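Local coordinates for dehydroquinate synthase (Thermus thermophilus, PDB 1UJN), which probably converts 3-deoxy-D-arabino-heptulosonate 7-phosphate into 3-dehydroquinate with release of phosphate, using NAD and a divalent metal, in chorismate biosynthesis, at residues L255-L260 / E332-W337; E268-P273 / V312-P317. One frame throughout, in Å; residues are numbered along the deposited sequence.

Interaction 1 of 2, residues L255-L260 / E332-W337; sequences LLYAAL and EAFAAW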
loop_
_atom_site.group_PDB
_atom_site.type_symbol
_atom_site.label_atom_id
_atom_site.label_comp_id
_atom_site.label_asym_id
_atom_site.label_seq_id
_atom_site.Cartn_x
_atom_site.Cartn_y
_atom_site.Cartn_z
ATOM N N LEU A 255 32.118 -0.217 -0.840
ATOM C CA LEU A 255 32.709 0.915 -1.552
ATOM C C LEU A 255 34.164 0.634 -1.903
ATOM O O LEU A 255 34.647 1.040 -2.965
ATOM C CB LEU A 255 32.616 2.183 -0.705
ATOM C CG LEU A 255 31.191 2.704 -0.502
ATOM C CD1 LEU A 255 31.218 3.953 0.365
ATOM C CD2 LEU A 255 30.570 3.012 -1.851
ATOM N N LEU A 256 34.866 -0.054 -1.007
ATOM C CA LEU A 256 36.258 -0.395 -1.267
ATOM C C LEU A 256 36.303 -1.361 -2.452
ATOM O O LEU A 256 37.146 -1.233 -3.345
ATOM C CB LEU A 256 36.892 -1.051 -0.040
ATOM C CG LEU A 256 38.339 -1.520 -0.221
ATOM C CD1 LEU A 256 39.222 -0.329 -0.553
ATOM C CD2 LEU A 256 38.822 -2.203 1.044
ATOM N N TYR A 257 35.381 -2.318 -2.468
ATOM C CA TYR A 257 35.333 -3.295 -3.549
ATOM C C TYR A 257 35.028 -2.598 -4.868
ATOM O O TYR A 257 35.664 -2.875 -5.887
ATOM C CB TYR A 257 34.263 -4.350 -3.265
ATOM C CG TYR A 257 34.313 -5.533 -4.208
ATOM C CD1 TYR A 257 35.379 -6.434 -4.172
ATOM C CD2 TYR A 257 33.297 -5.752 -5.132
ATOM C CE1 TYR A 257 35.426 -7.534 -5.039
ATOM C CE2 TYR A 257 33.335 -6.845 -6.005
ATOM C CZ TYR A 257 34.400 -7.729 -5.952
ATOM O OH TYR A 257 34.441 -8.804 -6.815
ATOM N N ALA A 258 34.059 -1.687 -4.846
ATOM C CA ALA A 258 33.675 -0.940 -6.042
ATOM C C ALA A 258 34.870 -0.159 -6.571
ATOM O O ALA A 258 35.114 -0.117 -7.783
ATOM C CB ALA A 258 32.530 0.015 -5.720
ATOM N N ALA A 259 35.616 0.457 -5.657
ATOM C CA ALA A 259 36.796 1.220 -6.031
ATOM C C ALA A 259 37.816 0.317 -6.726
ATOM O O ALA A 259 38.461 0.730 -7.690
ATOM C CB ALA A 259 37.415 1.864 -4.795
ATOM N N LEU A 260 37.962 -0.916 -6.242
ATOM C CA LEU A 260 38.911 -1.847 -6.848
ATOM C C LEU A 260 38.442 -2.287 -8.236
ATOM O O LEU A 260 39.256 -2.492 -9.141
ATOM C CB LEU A 260 39.128 -3.058 -5.931
ATOM C CG LEU A 260 39.869 -2.675 -4.644
ATOM C CD1 LEU A 260 39.789 -3.807 -3.630
ATOM C CD2 LEU A 260 41.330 -2.332 -4.976
ATOM N N GLU A 332 39.610 -11.452 -9.037
ATOM C CA GLU A 332 40.841 -10.687 -8.864
ATOM C C GLU A 332 40.631 -9.549 -7.866
ATOM O O GLU A 332 41.441 -9.338 -6.968
ATOM C CB GLU A 332 41.271 -10.106 -10.215
ATOM C CG GLU A 332 42.516 -9.236 -10.180
ATOM C CD GLU A 332 43.800 -10.034 -10.323
ATOM O OE1 GLU A 332 43.928 -10.782 -11.320
ATOM O OE2 GLU A 332 44.683 -9.907 -9.447
ATOM N N ALA A 333 39.539 -8.813 -8.042
ATOM C CA ALA A 333 39.227 -7.687 -7.167
ATOM C C ALA A 333 38.961 -8.140 -5.737
ATOM O O ALA A 333 39.359 -7.470 -4.787
ATOM C CB ALA A 333 38.022 -6.930 -7.704
ATOM N N PHE A 334 38.283 -9.273 -5.580
ATOM C CA PHE A 334 37.982 -9.778 -4.247
ATOM C C PHE A 334 39.279 -10.123 -3.523
ATOM O O PHE A 334 39.428 -9.845 -2.333
ATOM C CB PHE A 334 37.085 -11.015 -4.321
ATOM C CG PHE A 334 36.501 -11.418 -2.994
ATOM C CD1 PHE A 334 35.596 -10.586 -2.339
ATOM C CD2 PHE A 334 36.862 -12.618 -2.393
ATOM C CE1 PHE A 334 35.060 -10.943 -1.105
ATOM C CE2 PHE A 334 36.332 -12.988 -1.153
ATOM C CZ PHE A 334 35.428 -12.147 -0.508
ATOM N N ALA A 335 40.220 -10.723 -4.249
ATOM C CA ALA A 335 41.504 -11.087 -3.666
ATOM C C ALA A 335 42.234 -9.828 -3.204
ATOM O O ALA A 335 42.801 -9.796 -2.109
ATOM C CB ALA A 335 42.351 -11.846 -4.687
ATOM N N ALA A 336 42.222 -8.789 -4.036
ATOM C CA ALA A 336 42.882 -7.535 -3.680
ATOM C C ALA A 336 42.134 -6.877 -2.527
ATOM O O ALA A 336 42.740 -6.266 -1.644
ATOM C CB ALA A 336 42.921 -6.602 -4.871
ATOM N N TRP A 337 40.810 -7.002 -2.551
ATOM C CA TRP A 337 39.951 -6.440 -1.510
ATOM C C TRP A 337 40.342 -7.068 -0.168
ATOM O O TRP A 337 40.519 -6.366 0.829
ATOM C CB TRP A 337 38.491 -6.743 -1.857
ATOM C CG TRP A 337 37.461 -6.289 -0.856
ATOM C CD1 TRP A 337 36.905 -5.043 -0.742
ATOM C CD2 TRP A 337 36.812 -7.111 0.116
ATOM N NE1 TRP A 337 35.934 -5.045 0.240
ATOM C CE2 TRP A 337 35.859 -6.302 0.782
ATOM C CE3 TRP A 337 36.937 -8.457 0.488
ATOM C CZ2 TRP A 337 35.036 -6.798 1.798
ATOM C CZ3 TRP A 337 36.119 -8.950 1.499
ATOM C CH2 TRP A 337 35.179 -8.122 2.142
#

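Interaction 2 of 2, residues E268-P273 / V312-P317; sequences EDLLPP and VVPLAP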
loop_
_atom_site.group_PDB
_atom_site.type_symbol
_atom_site.label_atom_id
_atom_site.label_comp_id
_atom_site.label_asym_id
_atom_site.label_seq_id
_atom_site.Cartn_x
_atom_site.Cartn_y
_atom_site.Cartn_z
ATOM N N GLU A 268 39.954 6.156 -12.530
ATOM C CA GLU A 268 40.883 6.931 -11.716
ATOM C C GLU A 268 41.034 6.224 -10.376
ATOM O O GLU A 268 40.169 5.448 -9.976
ATOM C CB GLU A 268 40.357 8.349 -11.485
ATOM C CG GLU A 268 39.900 9.068 -12.743
ATOM C CD GLU A 268 39.670 10.551 -12.511
ATOM O OE1 GLU A 268 39.166 10.917 -11.425
ATOM O OE2 GLU A 268 39.985 11.351 -13.417
ATOM N N ASP A 269 42.134 6.492 -9.684
ATOM C CA ASP A 269 42.389 5.868 -8.393
ATOM C C ASP A 269 41.490 6.466 -7.314
ATOM O O ASP A 269 41.636 7.630 -6.946
ATOM C CB ASP A 269 43.866 6.042 -8.022
ATOM C CG ASP A 269 44.223 5.389 -6.704
ATOM O OD1 ASP A 269 43.604 4.362 -6.353
ATOM O OD2 ASP A 269 45.139 5.896 -6.026
ATOM N N LEU A 270 40.556 5.664 -6.814
ATOM C CA LEU A 270 39.631 6.119 -5.781
ATOM C C LEU A 270 39.863 5.404 -4.455
ATOM O O LEU A 270 39.057 5.521 -3.533
ATOM C CB LEU A 270 38.180 5.895 -6.225
ATOM C CG LEU A 270 37.709 6.640 -7.475
ATOM C CD1 LEU A 270 36.266 6.267 -7.785
ATOM C CD2 LEU A 270 37.843 8.139 -7.255
ATOM N N LEU A 271 40.962 4.662 -4.362
ATOM C CA LEU A 271 41.276 3.930 -3.142
ATOM C C LEU A 271 41.641 4.825 -1.960
ATOM O O LEU A 271 41.250 4.543 -0.826
ATOM C CB LEU A 271 42.400 2.923 -3.403
ATOM C CG LEU A 271 42.023 1.614 -4.111
ATOM C CD1 LEU A 271 41.126 0.789 -3.202
ATOM C CD2 LEU A 271 41.329 1.904 -5.429
ATOM N N PRO A 272 42.397 5.913 -2.199
ATOM C CA PRO A 272 42.765 6.795 -1.083
ATOM C C PRO A 272 41.569 7.322 -0.292
ATOM O O PRO A 272 41.516 7.184 0.931
ATOM C CB PRO A 272 43.552 7.911 -1.773
ATOM C CG PRO A 272 44.230 7.180 -2.889
ATOM C CD PRO A 272 43.107 6.308 -3.430
ATOM N N PRO A 273 40.585 7.929 -0.980
ATOM C CA PRO A 273 39.412 8.456 -0.278
ATOM C C PRO A 273 38.691 7.374 0.528
ATOM O O PRO A 273 38.267 7.608 1.662
ATOM C CB PRO A 273 38.543 8.996 -1.413
ATOM C CG PRO A 273 39.540 9.343 -2.476
ATOM C CD PRO A 273 40.479 8.175 -2.429
ATOM N N VAL A 312 27.628 -1.458 -9.927
ATOM C CA VAL A 312 27.791 -0.021 -10.105
ATOM C C VAL A 312 29.287 0.202 -9.910
ATOM O O VAL A 312 29.812 0.032 -8.805
ATOM C CB VAL A 312 27.015 0.796 -9.045
ATOM C CG1 VAL A 312 27.283 2.277 -9.242
ATOM C CG2 VAL A 312 25.523 0.515 -9.154
ATOM N N VAL A 313 29.971 0.561 -10.991
ATOM C CA VAL A 313 31.413 0.780 -10.955
ATOM C C VAL A 313 31.768 2.257 -11.070
ATOM O O VAL A 313 31.400 2.914 -12.040
ATOM C CB VAL A 313 32.118 0.028 -12.116
ATOM C CG1 VAL A 313 33.627 0.222 -12.031
ATOM C CG2 VAL A 313 31.769 -1.451 -12.070
ATOM N N PRO A 314 32.486 2.796 -10.073
ATOM C CA PRO A 314 32.882 4.206 -10.095
ATOM C C PRO A 314 34.221 4.359 -10.818
ATOM O O PRO A 314 35.258 3.937 -10.309
ATOM C CB PRO A 314 32.984 4.546 -8.617
ATOM C CG PRO A 314 33.573 3.284 -8.052
ATOM C CD PRO A 314 32.788 2.187 -8.762
ATOM N N LEU A 315 34.196 4.951 -12.008
ATOM C CA LEU A 315 35.424 5.150 -12.777
ATOM C C LEU A 315 36.091 6.455 -12.365
ATOM O O LEU A 315 37.303 6.630 -12.516
ATOM C CB LEU A 315 35.112 5.157 -14.275
ATOM C CG LEU A 315 34.475 3.867 -14.810
ATOM C CD1 LEU A 315 34.182 4.016 -16.294
ATOM C CD2 LEU A 315 35.406 2.688 -14.570
ATOM N N ALA A 316 35.283 7.364 -11.833
ATOM C CA ALA A 316 35.753 8.663 -11.366
ATOM C C ALA A 316 34.583 9.292 -10.631
ATOM O O ALA A 316 33.430 8.964 -10.904
ATOM C CB ALA A 316 36.162 9.538 -12.548
ATOM N N PRO A 317 34.858 10.190 -9.673
ATOM C CA PRO A 317 33.743 10.812 -8.952
ATOM C C PRO A 317 32.772 11.438 -9.953
ATOM O O PRO A 317 33.174 12.242 -10.792
ATOM C CB PRO A 317 34.439 11.856 -8.082
ATOM C CG PRO A 317 35.771 11.220 -7.804
ATOM C CD PRO A 317 36.153 10.669 -9.160
HETATM O O HOH W 1 38.031 3.869 -10.524
#

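Interaction 1 of 2, residues L255-L260 / E332-W337
Tyr257 reaches across from helix 247-264 to helix 327-342 and is met along its length by Trp337, Phe334 and Ala333. Its CB lies 3.7 Å from Trp337 CD1. CG is anti to the backbone N (chi1 -170°), beside the carbonyl carbon. The ring comes edge-on to the indole: Tyr257 CD1 stands 3.9 Å from Trp337 CG, an edge-to-face pair with planes at 89°, the tyrosine giving the edge and the indole the face. Farther out, Tyr257 CE1 comes within 3.4 Å of Phe334 N at the ring edge and 3.8 Å from Ala333 CB. The hydroxyl passes on to hydrogen-bond the backbone O of Leu330, while Trp337 NE1 bonds separately to Tyr253 O, back on helix 247-264. An alanine at Tyr257 would probably leave the indole face without its edge partner, open a gap beside Ala333 and Phe334, and cost Leu330 O its side-chain bond. Beside the tyrosine, Leu260 CD1 presses 3.4 Å from Trp337 CA, and Leu256 CG packs 3.8 Å from Trp337 CD1. The two segments cross at 128° with axes 9.3 Å apart, apolar helix-helix packing in the largely helical C-terminal domain of the dehydroquinate synthase fold.

Interaction 2 of 2, residues E268-P273 / V312-P317
Leu270 splits its two methyls between two prolines, Pro314 and Pro317. Its CG is anti to the carbonyl carbon (chi1 -62°), beside the backbone N. CD1 sits 3.8 Å from Pro314 CB and also close to the carbonyl O of that proline, whereas CD2 lies 3.6 Å from Pro317 CD, the leucine and the second proline lying alongside and running opposite ways. Leu270 also occupies the N-cap position of helix 271-281, where Leu271 N makes a weak bond of 3.3 Å to Asp269 OD1.

Glu268 supplies the polar half. Leu315 takes part through its backbone carbonyl: Glu268 N donates to Leu315 O over 2.7 Å, with an N-H...O angle of 151° and the donor nearly in line with the C=O bond. The side chain of Glu268, extended beyond CG, runs over Ala316, where Glu268 OE1 approaches Ala316 CB at 3.5 Å, and it crosses Pro317 at about a right angle. A water bridges Glu268 O (2.7 Å) and Pro314 O (2.8 Å). Leu315 and Ala316 together form a classic beta bulge against the start of strand 319-323, in the hairpin of strands 311-314 and 319-323.

At the corner, Leu315 O thus accepts the bond from the Glu268 amide and Pro314 O lies within hydrogen-bonding distance of the bridging water, while Leu270 fills the apolar side. Since the direct bond and the water bridge both use main-chain atoms, the polar join probably depends on backbone shape more than on side-chain identity.

After the N-terminal domain and the earlier C-terminal helices, the chain enters helix 247-264, which carries residues 255-260, then runs through the turn holding 268-273 into helix 271-281. It comes back as strand 311-314, where interaction 2 closes the shorter loop, and continues through strand 319-323 into helix 327-342, where interaction 1 closes the longer loop around it. The two contacts are therefore nested, not crossed, and their centres lie 11 Å apart. They touch directly: Leu271 packs on Leu256 and Leu260, and Pro314 lies against Ala258. Helix 247-264 is thus tied to the C-terminal helix, to helix 271-281 and to the two-stranded hairpin.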